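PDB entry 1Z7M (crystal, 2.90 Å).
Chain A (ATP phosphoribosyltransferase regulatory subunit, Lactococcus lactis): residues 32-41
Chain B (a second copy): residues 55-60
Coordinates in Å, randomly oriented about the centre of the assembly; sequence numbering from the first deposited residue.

Chain A (32-41) TLNQVKSLRQ
Chain B (55-60) YQEVMP

The most unusual feature of this contact is a guanidinium approached by both a carboxylate oxygen, B:Glu57 OE1, and a thioether sulfur, B:Met59 SD. A:Arg40 NE and A:Arg40 NH2 each lie 3.1 Å from B:Glu57 OE1, forming a salt bridge; both hydrogen bonds are weak, with N-H...O angles of 127° and 123°, and the two donors share one oxygen. A:Arg40 NH2 also lies 3.5 Å from B:Met59 SD. Sulfur and carboxylate oxygen both approach the guanidinium obliquely. A:Arg40 reaches them with chi1 and chi2 both m (-58° and -53°) and chi3 t, while B:Glu57 is fully extended (chi1 177°, chi2 179°).

The chain A element is a helix from A:Leu33 through A:Gln41, continuing beyond, with phi from -80° to -53° and psi from -52° to -24°. A:Thr32 (phi/psi -77/160, chi1 77°, p) is its N-cap: A:Thr32 OG1 accepts from A:Gln35 N at 3.1 Å and nearly linearly (177°), and weakly from A:Asn34 N at 3.3 Å. Reciprocally, A:Thr32 N donates to A:Gln35 OE1 at 2.6 Å, so the first turn is closed by side chain as well as backbone. Regular i to i+4 bonds follow, such as A:Arg40 N to A:Val36 O at 2.8 Å.

The chain B segment is extended, from B:Tyr55 (-104/122) through B:Gln56 (-87/126), B:Glu57 (-77/144) and B:Val58 (-131/149) to B:Met59 (-117/103) and B:Pro60 (-67/156). The register is marked by the nearest CA pair, A:Leu33 CA and B:Val58 CA, 5.6 Å apart. The two stretches together bury 477 Å².

Helical spacing brings A:Leu33, A:Val36 and A:Arg40 against this segment. A:Leu33 (m, t) starts sideways, but its end turns inward, placing CD2 3.7 Å from B:Val58 CB and 3.6 Å from B:Glu57 O. A:Val36 (t) points toward chain B: its CG1 is 3.5 Å from B:Glu57 O and 3.9 Å from B:Met59 CG, and its CG2 is 3.8 Å from B:Met59 N. B:Met59 also points toward the helix; chi1 m (-70°) and chi2 t (171°) bring SD to the guanidinium, and chi3 p (66°) then sets CE. B:Met59 SD lies 4.5 Å from A:Leu39 CD1.

At the exposed margin, A:Lys37 leaves the helix sideways (m, t, t, m), yet its end comes nearer, bringing NZ to 2.7 Å from B:Gln56 OE1. B:Gln56 (m, m, chi3 -59°) points toward the helix, and its CB lies 4.2 Å from A:Leu33 CD1.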

ATOM      1  N   THR A  32      20.540  14.091  13.056  1.00 79.01           N
ATOM      2  CA  THR A  32      20.753  14.866  14.269  1.00 77.66           C
ATOM      3  C   THR A  32      20.911  16.326  13.869  1.00 76.36           C
ATOM      4  O   THR A  32      21.215  16.607  12.715  1.00 76.07           O
ATOM      5  CB  THR A  32      22.014  14.400  14.965  1.00 78.63           C
ATOM      6  OG1 THR A  32      23.162  14.924  14.286  1.00 79.89           O
ATOM      7  CG2 THR A  32      22.083  12.883  14.926  1.00 78.53           C
ATOM      8  N   LEU A  33      20.708  17.252  14.804  1.00 74.51           N
ATOM      9  CA  LEU A  33      20.811  18.683  14.500  1.00 73.08           C
ATOM     10  C   LEU A  33      22.166  19.061  13.915  1.00 72.02           C
ATOM     11  O   LEU A  33      22.314  20.062  13.199  1.00 71.61           O
ATOM     12  CB  LEU A  33      20.550  19.512  15.762  1.00 73.50           C
ATOM     13  CG  LEU A  33      19.127  19.489  16.321  1.00 73.75           C
ATOM     14  CD1 LEU A  33      19.031  20.430  17.514  1.00 74.24           C
ATOM     15  CD2 LEU A  33      18.150  19.913  15.225  1.00 74.31           C
ATOM     16  N   ASN A  34      23.147  18.227  14.226  1.00 70.85           N
ATOM     17  CA  ASN A  34      24.514  18.419  13.791  1.00 69.72           C
ATOM     18  C   ASN A  34      24.685  17.962  12.365  1.00 68.50           C
ATOM     19  O   ASN A  34      25.184  18.707  11.527  1.00 68.49           O
ATOM     20  CB  ASN A  34      25.415  17.647  14.735  1.00 70.87           C
ATOM     21  CG  ASN A  34      24.997  17.837  16.187  1.00 72.42           C
ATOM     22  OD1 ASN A  34      25.234  18.899  16.792  1.00 73.43           O
ATOM     23  ND2 ASN A  34      24.330  16.824  16.746  1.00 72.95           N
ATOM     24  N   GLN A  35      24.268  16.734  12.090  1.00 67.01           N
ATOM     25  CA  GLN A  35      24.349  16.194  10.744  1.00 65.34           C
ATOM     26  C   GLN A  35      23.689  17.150   9.762  1.00 64.30           C
ATOM     27  O   GLN A  35      24.129  17.285   8.624  1.00 63.80           O
ATOM     28  CB  GLN A  35      23.632  14.859  10.667  1.00 65.97           C
ATOM     29  CG  GLN A  35      24.253  13.765  11.487  1.00 66.48           C
ATOM     30  CD  GLN A  35      23.394  12.523  11.489  1.00 66.76           C
ATOM     31  OE1 GLN A  35      22.262  12.532  11.997  1.00 66.41           O
ATOM     32  NE2 GLN A  35      23.916  11.444  10.908  1.00 66.21           N
ATOM     33  N   VAL A  36      22.608  17.793  10.188  1.00 63.05           N
ATOM     34  CA  VAL A  36      21.936  18.731   9.318  1.00 61.73           C
ATOM     35  C   VAL A  36      22.888  19.905   9.076  1.00 61.54           C
ATOM     36  O   VAL A  36      23.012  20.366   7.944  1.00 61.90           O
ATOM     37  CB  VAL A  36      20.602  19.182   9.920  1.00 61.41           C
ATOM     38  CG1 VAL A  36      19.945  20.195   9.024  1.00 61.03           C
ATOM     39  CG2 VAL A  36      19.692  17.990  10.058  1.00 60.57           C
ATOM     40  N   LYS A  37      23.583  20.384  10.110  1.00 60.54           N
ATOM     41  CA  LYS A  37      24.553  21.470   9.896  1.00 59.35           C
ATOM     42  C   LYS A  37      25.646  21.024   8.900  1.00 58.14           C
ATOM     43  O   LYS A  37      25.963  21.743   7.950  1.00 58.30           O
ATOM     44  CB  LYS A  37      25.228  21.898  11.205  1.00 60.17           C
ATOM     45  CG  LYS A  37      24.500  22.974  11.981  1.00 61.63           C
ATOM     46  CD  LYS A  37      25.475  23.765  12.860  1.00 63.02           C
ATOM     47  CE  LYS A  37      24.746  24.728  13.819  1.00 64.94           C
ATOM     48  NZ  LYS A  37      23.977  25.842  13.150  1.00 64.42           N
ATOM     49  N   SER A  38      26.230  19.850   9.123  1.00 56.32           N
ATOM     50  CA  SER A  38      27.248  19.335   8.213  1.00 54.67           C
ATOM     51  C   SER A  38      26.691  19.287   6.794  1.00 53.56           C
ATOM     52  O   SER A  38      27.311  19.798   5.860  1.00 53.52           O
ATOM     53  CB  SER A  38      27.673  17.920   8.612  1.00 54.77           C
ATOM     54  OG  SER A  38      28.129  17.869   9.946  1.00 53.92           O
ATOM     55  N   LEU A  39      25.525  18.659   6.638  1.00 51.82           N
ATOM     56  CA  LEU A  39      24.887  18.529   5.332  1.00 50.49           C
ATOM     57  C   LEU A  39      24.772  19.907   4.712  1.00 49.49           C
ATOM     58  O   LEU A  39      25.228  20.134   3.599  1.00 49.23           O
ATOM     59  CB  LEU A  39      23.497  17.874   5.467  1.00 51.05           C
ATOM     60  CG  LEU A  39      22.768  17.242   4.259  1.00 51.41           C
ATOM     61  CD1 LEU A  39      22.003  18.285   3.469  1.00 51.24           C
ATOM     62  CD2 LEU A  39      23.792  16.543   3.363  1.00 51.76           C
ATOM     63  N   ARG A  40      24.202  20.845   5.446  1.00 48.47           N
ATOM     64  CA  ARG A  40      24.046  22.177   4.907  1.00 48.30           C
ATOM     65  C   ARG A  40      25.347  22.949   4.651  1.00 49.04           C
ATOM     66  O   ARG A  40      25.380  23.852   3.799  1.00 48.74           O
ATOM     67  CB  ARG A  40      23.106  22.971   5.793  1.00 47.46           C
ATOM     68  CG  ARG A  40      21.742  22.329   5.927  1.00 46.52           C
ATOM     69  CD  ARG A  40      21.108  22.015   4.597  1.00 44.80           C
ATOM     70  NE  ARG A  40      19.749  21.535   4.802  1.00 45.83           N
ATOM     71  CZ  ARG A  40      18.974  21.033   3.847  1.00 46.51           C
ATOM     72  NH1 ARG A  40      19.428  20.946   2.603  1.00 47.12           N
ATOM     73  NH2 ARG A  40      17.751  20.607   4.146  1.00 46.49           N
ATOM     74  N   GLN A  41      26.415  22.612   5.372  1.00 49.55           N
ATOM     75  CA  GLN A  41      27.694  23.283   5.147  1.00 49.44           C
ATOM     76  C   GLN A  41      28.238  22.776   3.807  1.00 49.09           C
ATOM     77  O   GLN A  41      28.577  23.559   2.904  1.00 49.22           O
ATOM     78  CB  GLN A  41      28.688  22.961   6.262  1.00 50.65           C
ATOM     79  CG  GLN A  41      28.482  23.748   7.558  1.00 53.25           C
ATOM     80  CD  GLN A  41      29.463  23.325   8.674  1.00 55.18           C
ATOM     81  OE1 GLN A  41      29.193  23.520   9.857  1.00 54.87           O
ATOM     82  NE2 GLN A  41      30.616  22.755   8.284  1.00 56.88           N
TER
ATOM     83  N   TYR B  55      19.137  29.705  15.429  1.00 68.53           N
ATOM     84  CA  TYR B  55      18.150  28.657  15.156  1.00 67.96           C
ATOM     85  C   TYR B  55      18.775  27.461  14.443  1.00 67.36           C
ATOM     86  O   TYR B  55      19.328  27.595  13.351  1.00 66.99           O
ATOM     87  CB  TYR B  55      17.014  29.194  14.296  1.00 68.45           C
ATOM     88  CG  TYR B  55      15.978  29.952  15.076  1.00 69.36           C
ATOM     89  CD1 TYR B  55      16.234  31.240  15.537  1.00 69.83           C
ATOM     90  CD2 TYR B  55      14.745  29.368  15.388  1.00 69.69           C
ATOM     91  CE1 TYR B  55      15.290  31.937  16.292  1.00 70.28           C
ATOM     92  CE2 TYR B  55      13.794  30.056  16.145  1.00 70.11           C
ATOM     93  CZ  TYR B  55      14.080  31.345  16.592  1.00 70.27           C
ATOM     94  OH  TYR B  55      13.163  32.052  17.336  1.00 70.26           O
ATOM     95  N   GLN B  56      18.668  26.286  15.050  1.00 66.71           N
ATOM     96  CA  GLN B  56      19.229  25.083  14.453  1.00 66.30           C
ATOM     97  C   GLN B  56      18.238  24.425  13.495  1.00 65.70           C
ATOM     98  O   GLN B  56      17.095  24.143  13.864  1.00 66.17           O
ATOM     99  CB  GLN B  56      19.629  24.085  15.543  1.00 66.65           C
ATOM    100  CG  GLN B  56      20.512  24.667  16.631  1.00 68.91           C
ATOM    101  CD  GLN B  56      21.621  25.565  16.079  1.00 71.02           C
ATOM    102  OE1 GLN B  56      22.463  25.121  15.284  1.00 72.43           O
ATOM    103  NE2 GLN B  56      21.629  26.839  16.506  1.00 72.10           N
ATOM    104  N   GLU B  57      18.669  24.190  12.258  1.00 64.49           N
ATOM    105  CA  GLU B  57      17.802  23.561  11.272  1.00 62.96           C
ATOM    106  C   GLU B  57      17.717  22.072  11.554  1.00 61.62           C
ATOM    107  O   GLU B  57      18.691  21.452  11.985  1.00 61.85           O
ATOM    108  CB  GLU B  57      18.341  23.773   9.852  1.00 63.30           C
ATOM    109  CG  GLU B  57      17.508  23.083   8.769  1.00 64.41           C
ATOM    110  CD  GLU B  57      18.020  23.321   7.355  1.00 65.34           C
ATOM    111  OE1 GLU B  57      17.424  22.752   6.413  1.00 65.45           O
ATOM    112  OE2 GLU B  57      19.009  24.070   7.185  1.00 65.84           O
ATOM    113  N   VAL B  58      16.537  21.511  11.327  1.00 60.14           N
ATOM    114  CA  VAL B  58      16.304  20.084  11.507  1.00 59.12           C
ATOM    115  C   VAL B  58      15.609  19.541  10.263  1.00 58.13           C
ATOM    116  O   VAL B  58      14.864  20.256   9.596  1.00 58.69           O
ATOM    117  CB  VAL B  58      15.425  19.799  12.732  1.00 58.66           C
ATOM    118  CG1 VAL B  58      14.551  20.985  13.022  1.00 58.27           C
ATOM    119  CG2 VAL B  58      14.558  18.572  12.470  1.00 57.96           C
ATOM    120  N   MET B  59      15.871  18.284   9.932  1.00 57.80           N
ATOM    121  CA  MET B  59      15.238  17.694   8.769  1.00 57.71           C
ATOM    122  C   MET B  59      14.388  16.547   9.281  1.00 55.71           C
ATOM    123  O   MET B  59      14.911  15.486   9.639  1.00 58.43           O
ATOM    124  CB  MET B  59      16.305  17.214   7.792  1.00 56.63           C
ATOM    125  CG  MET B  59      17.027  18.374   7.146  1.00 55.49           C
ATOM    126  SD  MET B  59      18.440  17.901   6.182  1.00 53.13           S
ATOM    127  CE  MET B  59      17.687  17.009   4.877  1.00 54.80           C
ATOM    128  N   PRO B  60      13.062  16.755   9.357  1.00 56.71           N
ATOM    129  CA  PRO B  60      12.165  15.715   9.847  1.00 55.55           C
ATOM    130  C   PRO B  60      12.153  14.578   8.855  1.00 52.98           C
ATOM    131  O   PRO B  60      12.432  14.777   7.673  1.00 54.27           O
ATOM    132  CB  PRO B  60      10.814  16.418   9.909  1.00 54.80           C
ATOM    133  CG  PRO B  60      11.149  17.869   9.898  1.00 54.60           C
ATOM    134  CD  PRO B  60      12.293  17.935   8.950  1.00 55.17           C
TER